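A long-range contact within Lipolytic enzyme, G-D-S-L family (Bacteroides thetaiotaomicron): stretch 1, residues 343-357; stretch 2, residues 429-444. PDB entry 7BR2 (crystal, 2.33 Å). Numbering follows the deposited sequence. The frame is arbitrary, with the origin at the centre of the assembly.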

# COMPACT_ATOMS: atom_id res chain seq x y z
N THR A 343 -1.88 2.98 23.35
CA THR A 343 -2.90 4.03 23.42
C THR A 343 -4.23 3.50 22.89
O THR A 343 -4.26 2.61 22.03
N PRO A 344 -5.34 4.03 23.40
CA PRO A 344 -6.65 3.59 22.90
C PRO A 344 -6.84 3.88 21.43
O PRO A 344 -7.40 3.04 20.72
N GLN A 345 -6.37 5.04 20.94
CA GLN A 345 -6.51 5.35 19.53
C GLN A 345 -5.66 4.43 18.67
O GLN A 345 -6.02 4.15 17.52
N TYR A 346 -4.52 3.94 19.19
CA TYR A 346 -3.74 2.98 18.42
C TYR A 346 -4.43 1.62 18.40
O TYR A 346 -4.41 0.92 17.39
N GLN A 347 -5.07 1.24 19.51
CA GLN A 347 -5.87 0.02 19.51
C GLN A 347 -7.04 0.12 18.52
O GLN A 347 -7.32 -0.84 17.78
N GLN A 348 -7.69 1.28 18.47
CA GLN A 348 -8.75 1.53 17.48
C GLN A 348 -8.20 1.43 16.06
O GLN A 348 -8.80 0.79 15.18
N ALA A 349 -7.04 2.04 15.83
CA ALA A 349 -6.43 1.97 14.51
C ALA A 349 -6.11 0.52 14.14
O ALA A 349 -6.29 0.11 12.99
N LEU A 350 -5.65 -0.27 15.12
CA LEU A 350 -5.34 -1.68 14.87
C LEU A 350 -6.59 -2.47 14.50
O LEU A 350 -6.55 -3.35 13.63
N THR A 351 -7.71 -2.18 15.18
CA THR A 351 -8.99 -2.77 14.81
C THR A 351 -9.27 -2.55 13.33
O THR A 351 -9.62 -3.49 12.59
N ILE A 352 -9.13 -1.30 12.88
CA ILE A 352 -9.33 -0.97 11.47
C ILE A 352 -8.35 -1.74 10.58
O ILE A 352 -8.71 -2.22 9.49
N MET A 353 -7.09 -1.86 11.02
CA MET A 353 -6.07 -2.55 10.23
C MET A 353 -6.44 -4.01 10.00
O MET A 353 -6.27 -4.54 8.90
N HIS A 354 -6.93 -4.68 11.05
CA HIS A 354 -7.32 -6.08 10.93
C HIS A 354 -8.53 -6.24 10.01
O HIS A 354 -8.56 -7.15 9.17
N LEU A 355 -9.54 -5.37 10.18
CA LEU A 355 -10.68 -5.38 9.26
C LEU A 355 -10.22 -5.24 7.82
O LEU A 355 -10.70 -5.97 6.92
N ASN A 356 -9.27 -4.33 7.58
CA ASN A 356 -8.79 -4.07 6.23
C ASN A 356 -8.05 -5.27 5.66
O ASN A 356 -8.13 -5.55 4.46
N GLU A 357 -7.31 -6.00 6.51
CA GLU A 357 -6.62 -7.21 6.05
C GLU A 357 -7.60 -8.33 5.69
O GLU A 357 -7.44 -9.01 4.66
N VAL A 429 -19.36 -5.19 4.05
CA VAL A 429 -19.55 -5.24 5.49
C VAL A 429 -18.31 -4.72 6.19
O VAL A 429 -18.38 -3.90 7.11
N LEU A 430 -17.15 -5.20 5.76
CA LEU A 430 -15.89 -4.80 6.39
C LEU A 430 -15.60 -3.32 6.16
O LEU A 430 -15.19 -2.62 7.09
N ILE A 431 -15.81 -2.85 4.93
CA ILE A 431 -15.54 -1.45 4.61
C ILE A 431 -16.46 -0.53 5.39
O ILE A 431 -16.04 0.54 5.88
N SER A 432 -17.75 -0.89 5.51
CA SER A 432 -18.67 -0.10 6.30
C SER A 432 -18.26 -0.08 7.76
O SER A 432 -18.34 0.96 8.42
N LYS A 433 -17.85 -1.23 8.31
CA LYS A 433 -17.42 -1.22 9.70
C LYS A 433 -16.24 -0.27 9.88
O LYS A 433 -16.22 0.54 10.81
N ILE A 434 -15.26 -0.34 8.97
CA ILE A 434 -14.09 0.53 9.05
C ILE A 434 -14.52 1.99 9.08
O ILE A 434 -14.07 2.77 9.93
N TYR A 435 -15.38 2.41 8.14
CA TYR A 435 -15.78 3.81 8.11
C TYR A 435 -16.83 4.16 9.15
O TYR A 435 -17.23 5.33 9.25
N GLU A 436 -17.28 3.19 9.93
CA GLU A 436 -18.11 3.47 11.09
C GLU A 436 -17.28 3.66 12.37
O GLU A 436 -17.62 4.51 13.19
N ILE A 437 -16.17 2.94 12.52
CA ILE A 437 -15.42 2.98 13.77
C ILE A 437 -14.14 3.81 13.67
O ILE A 437 -13.35 3.80 14.61
N ASN A 438 -13.90 4.51 12.56
CA ASN A 438 -12.61 5.17 12.40
C ASN A 438 -12.61 6.62 12.90
O ASN A 438 -11.62 7.33 12.69
N LYS A 439 -13.69 7.07 13.53
CA LYS A 439 -13.78 8.45 14.02
C LYS A 439 -13.12 8.57 15.39
O LYS A 439 -13.56 7.91 16.34
N PRO A 440 -12.10 9.42 15.54
CA PRO A 440 -11.50 9.58 16.87
C PRO A 440 -12.53 10.07 17.86
O PRO A 440 -13.42 10.85 17.53
N VAL A 441 -12.43 9.58 19.09
CA VAL A 441 -13.27 10.04 20.19
C VAL A 441 -12.40 10.83 21.16
O VAL A 441 -11.16 10.80 21.09
N VAL A 442 -13.06 11.59 22.04
CA VAL A 442 -12.34 12.36 23.04
C VAL A 442 -11.61 11.39 23.96
O VAL A 442 -12.22 10.48 24.54
N ARG A 443 -10.30 11.57 24.09
CA ARG A 443 -9.44 10.74 24.93
C ARG A 443 -8.93 11.56 26.12
O ARG A 443 -8.45 12.69 25.95
N LYS A 444 -8.98 10.96 27.30
CA LYS A 444 -8.56 11.60 28.54
C LYS A 444 -7.09 11.30 28.78
O LYS A 444 -6.72 10.18 29.12

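A glutamine side chain can serve as a small clamp where a helix packs against a neighbouring segment, because its amide both donates and accepts. Gln348 is a clear example. Its CB points toward stretch 2, and with chi1 and chi2 both t the chain reaches straight across. There Gln348 NE2 donates to two backbone carbonyls, Ile437 O at 2.9 Å and Lys439 O at 3.1 Å. The other amide atom, Gln348 OE1, accepts from Arg443 NH2 at 2.9 Å and also from water 1 at 3.0 Å; that water in turn accepts from Arg443 NE (2.9 Å) and Val441 N (3.0 Å), tying glutamine, arginine and loop together. Arg443, m at chi1 and chi2 and then t, lays one guanidinium face over the start of the first helix, where Pro344 CB lies 3.2 Å from Arg443 NH1.

Beyond this polar end, the nearly antiparallel helices pack through aliphatic side chains. Leu355 (m, t) is a knob seated among Leu430, Lys433, Ile434 and Ile437, with its CB 3.6 Å from Ile434 CG1. Ile352, also m, t, starts sideways but turns its end inward: CG2 meets Ile434 CG2 at 3.7 Å, and CD1 reaches Asn438 CB at 3.5 Å. Thr351 CG2 also touches Ile437 CD1 at 3.7 Å.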

# COMPACT_ATOMS: atom_id res chain seq x y z
CB THR A 343 -2.50 5.28 22.64
OG1 THR A 343 -2.68 5.09 21.23
CG2 THR A 343 -1.05 5.67 22.92
CB PRO A 344 -7.63 4.37 23.78
CG PRO A 344 -6.86 4.61 25.04
CD PRO A 344 -5.46 4.90 24.57
CB GLN A 345 -6.15 6.82 19.25
CG GLN A 345 -4.71 7.24 19.54
CD GLN A 345 -4.51 7.94 20.89
OE1 GLN A 345 -5.10 7.56 21.90
NE2 GLN A 345 -3.64 8.95 20.90
CB TYR A 346 -2.32 2.84 18.96
CG TYR A 346 -1.38 2.23 17.94
CD1 TYR A 346 -0.78 3.02 16.97
CD2 TYR A 346 -1.16 0.86 17.90
CE1 TYR A 346 0.05 2.47 16.01
CE2 TYR A 346 -0.33 0.29 16.94
CZ TYR A 346 0.27 1.11 16.01
OH TYR A 346 1.12 0.58 15.06
CB GLN A 347 -6.38 -0.24 20.93
CG GLN A 347 -5.30 -0.65 21.93
CD GLN A 347 -4.70 -2.01 21.62
OE1 GLN A 347 -3.50 -2.13 21.34
NE2 GLN A 347 -5.52 -3.04 21.66
CB GLN A 348 -9.33 2.92 17.75
CG GLN A 348 -10.43 3.43 16.82
CD GLN A 348 -10.89 4.82 17.21
OE1 GLN A 348 -10.38 5.40 18.17
NE2 GLN A 348 -11.83 5.38 16.45
CB ALA A 349 -5.19 2.85 14.45
CB LEU A 350 -4.66 -2.29 16.10
CG LEU A 350 -3.19 -1.99 16.41
CD1 LEU A 350 -2.84 -2.64 17.75
CD2 LEU A 350 -2.22 -2.48 15.32
CB THR A 351 -10.11 -2.16 15.65
OG1 THR A 351 -9.77 -2.24 17.05
CG2 THR A 351 -11.41 -2.90 15.38
CB ILE A 352 -9.21 0.54 11.26
CG1 ILE A 352 -10.42 1.22 11.89
CG2 ILE A 352 -9.12 0.88 9.77
CD1 ILE A 352 -10.14 2.60 12.37
CB MET A 353 -4.71 -2.45 10.94
CG MET A 353 -3.58 -3.24 10.31
SD MET A 353 -2.14 -3.43 11.42
CE MET A 353 -2.62 -4.81 12.46
CB HIS A 354 -7.62 -6.66 12.31
CG HIS A 354 -6.41 -6.82 13.18
ND1 HIS A 354 -5.25 -7.41 12.74
CD2 HIS A 354 -6.20 -6.49 14.48
CE1 HIS A 354 -4.37 -7.43 13.73
NE2 HIS A 354 -4.92 -6.87 14.79
CB LEU A 355 -11.65 -4.26 9.63
CG LEU A 355 -12.40 -4.48 10.96
CD1 LEU A 355 -13.07 -3.20 11.43
CD2 LEU A 355 -13.43 -5.60 10.82
CB ASN A 356 -7.89 -2.84 6.23
CG ASN A 356 -7.40 -2.47 4.85
OD1 ASN A 356 -8.20 -2.30 3.92
ND2 ASN A 356 -6.08 -2.37 4.69
CB GLU A 357 -5.61 -7.64 7.11
CG GLU A 357 -5.00 -9.03 6.94
CD GLU A 357 -4.04 -9.15 5.78
OE1 GLU A 357 -3.53 -8.10 5.29
OE2 GLU A 357 -3.78 -10.30 5.34
CB VAL A 429 -19.86 -6.68 5.95
CG1 VAL A 429 -19.52 -6.83 7.44
CG2 VAL A 429 -21.31 -7.01 5.70
CB LEU A 430 -14.75 -5.66 5.85
CG LEU A 430 -14.87 -7.14 6.18
CD1 LEU A 430 -13.87 -7.95 5.38
CD2 LEU A 430 -14.68 -7.36 7.68
CB ILE A 431 -15.65 -1.24 3.08
CG1 ILE A 431 -14.60 -2.12 2.37
CG2 ILE A 431 -15.44 0.23 2.71
CD1 ILE A 431 -14.83 -2.32 0.87
CB SER A 432 -20.10 -0.61 6.17
OG SER A 432 -20.55 -0.45 4.83
CB LYS A 433 -17.06 -2.63 10.15
CG LYS A 433 -17.04 -2.81 11.66
CD LYS A 433 -18.35 -2.32 12.24
CE LYS A 433 -18.86 -3.25 13.32
NZ LYS A 433 -20.23 -2.90 13.77
CB ILE A 434 -13.11 0.25 7.90
CG1 ILE A 434 -12.31 -1.02 8.19
CG2 ILE A 434 -12.17 1.43 7.70
CD1 ILE A 434 -11.53 -1.52 6.99
CB TYR A 435 -16.25 4.19 6.71
CG TYR A 435 -15.09 4.44 5.77
CD1 TYR A 435 -14.41 5.64 5.78
CD2 TYR A 435 -14.65 3.44 4.90
CE1 TYR A 435 -13.34 5.87 4.95
CE2 TYR A 435 -13.57 3.66 4.05
CZ TYR A 435 -12.92 4.89 4.09
OH TYR A 435 -11.86 5.15 3.25
CB GLU A 436 -19.14 2.35 11.24
CG GLU A 436 -19.83 2.21 12.59
CD GLU A 436 -20.62 0.89 12.70
OE1 GLU A 436 -21.08 0.39 11.64
OE2 GLU A 436 -20.74 0.33 13.81
CB ILE A 437 -15.10 1.57 14.27
CG1 ILE A 437 -14.09 0.90 13.33
CG2 ILE A 437 -16.38 0.78 14.44
CD1 ILE A 437 -13.63 -0.47 13.79
CB ASN A 438 -12.14 5.11 10.93
CG ASN A 438 -13.10 5.79 9.98
OD1 ASN A 438 -14.19 6.17 10.37
ND2 ASN A 438 -12.69 5.91 8.72
CB LYS A 439 -15.24 8.89 14.11
CG LYS A 439 -16.15 8.35 13.01
CD LYS A 439 -15.72 8.87 11.66
CE LYS A 439 -16.61 8.32 10.58
NZ LYS A 439 -15.99 8.29 9.23
CB PRO A 440 -10.41 10.64 16.64
CG PRO A 440 -10.13 10.60 15.18
CD PRO A 440 -11.45 10.25 14.52
CB VAL A 441 -14.01 8.89 20.91
CG1 VAL A 441 -14.91 8.15 19.95
CG2 VAL A 441 -13.01 7.94 21.51
CB VAL A 442 -13.29 13.29 23.82
CG1 VAL A 442 -12.52 14.03 24.89
CG2 VAL A 442 -13.94 14.29 22.88
CB ARG A 443 -8.26 10.19 24.14
CG ARG A 443 -8.66 9.38 22.92
CD ARG A 443 -9.39 8.10 23.31
NE ARG A 443 -9.68 7.27 22.14
CZ ARG A 443 -10.26 6.08 22.19
NH1 ARG A 443 -10.61 5.55 23.37
NH2 ARG A 443 -10.48 5.40 21.07
CB LYS A 444 -9.43 11.08 29.68
CG LYS A 444 -8.96 11.43 31.05
CD LYS A 444 -9.27 12.83 31.48
CE LYS A 444 -8.58 13.09 32.83
NZ LYS A 444 -8.76 11.97 33.84
O HOH W 1 -9.81 8.06 19.34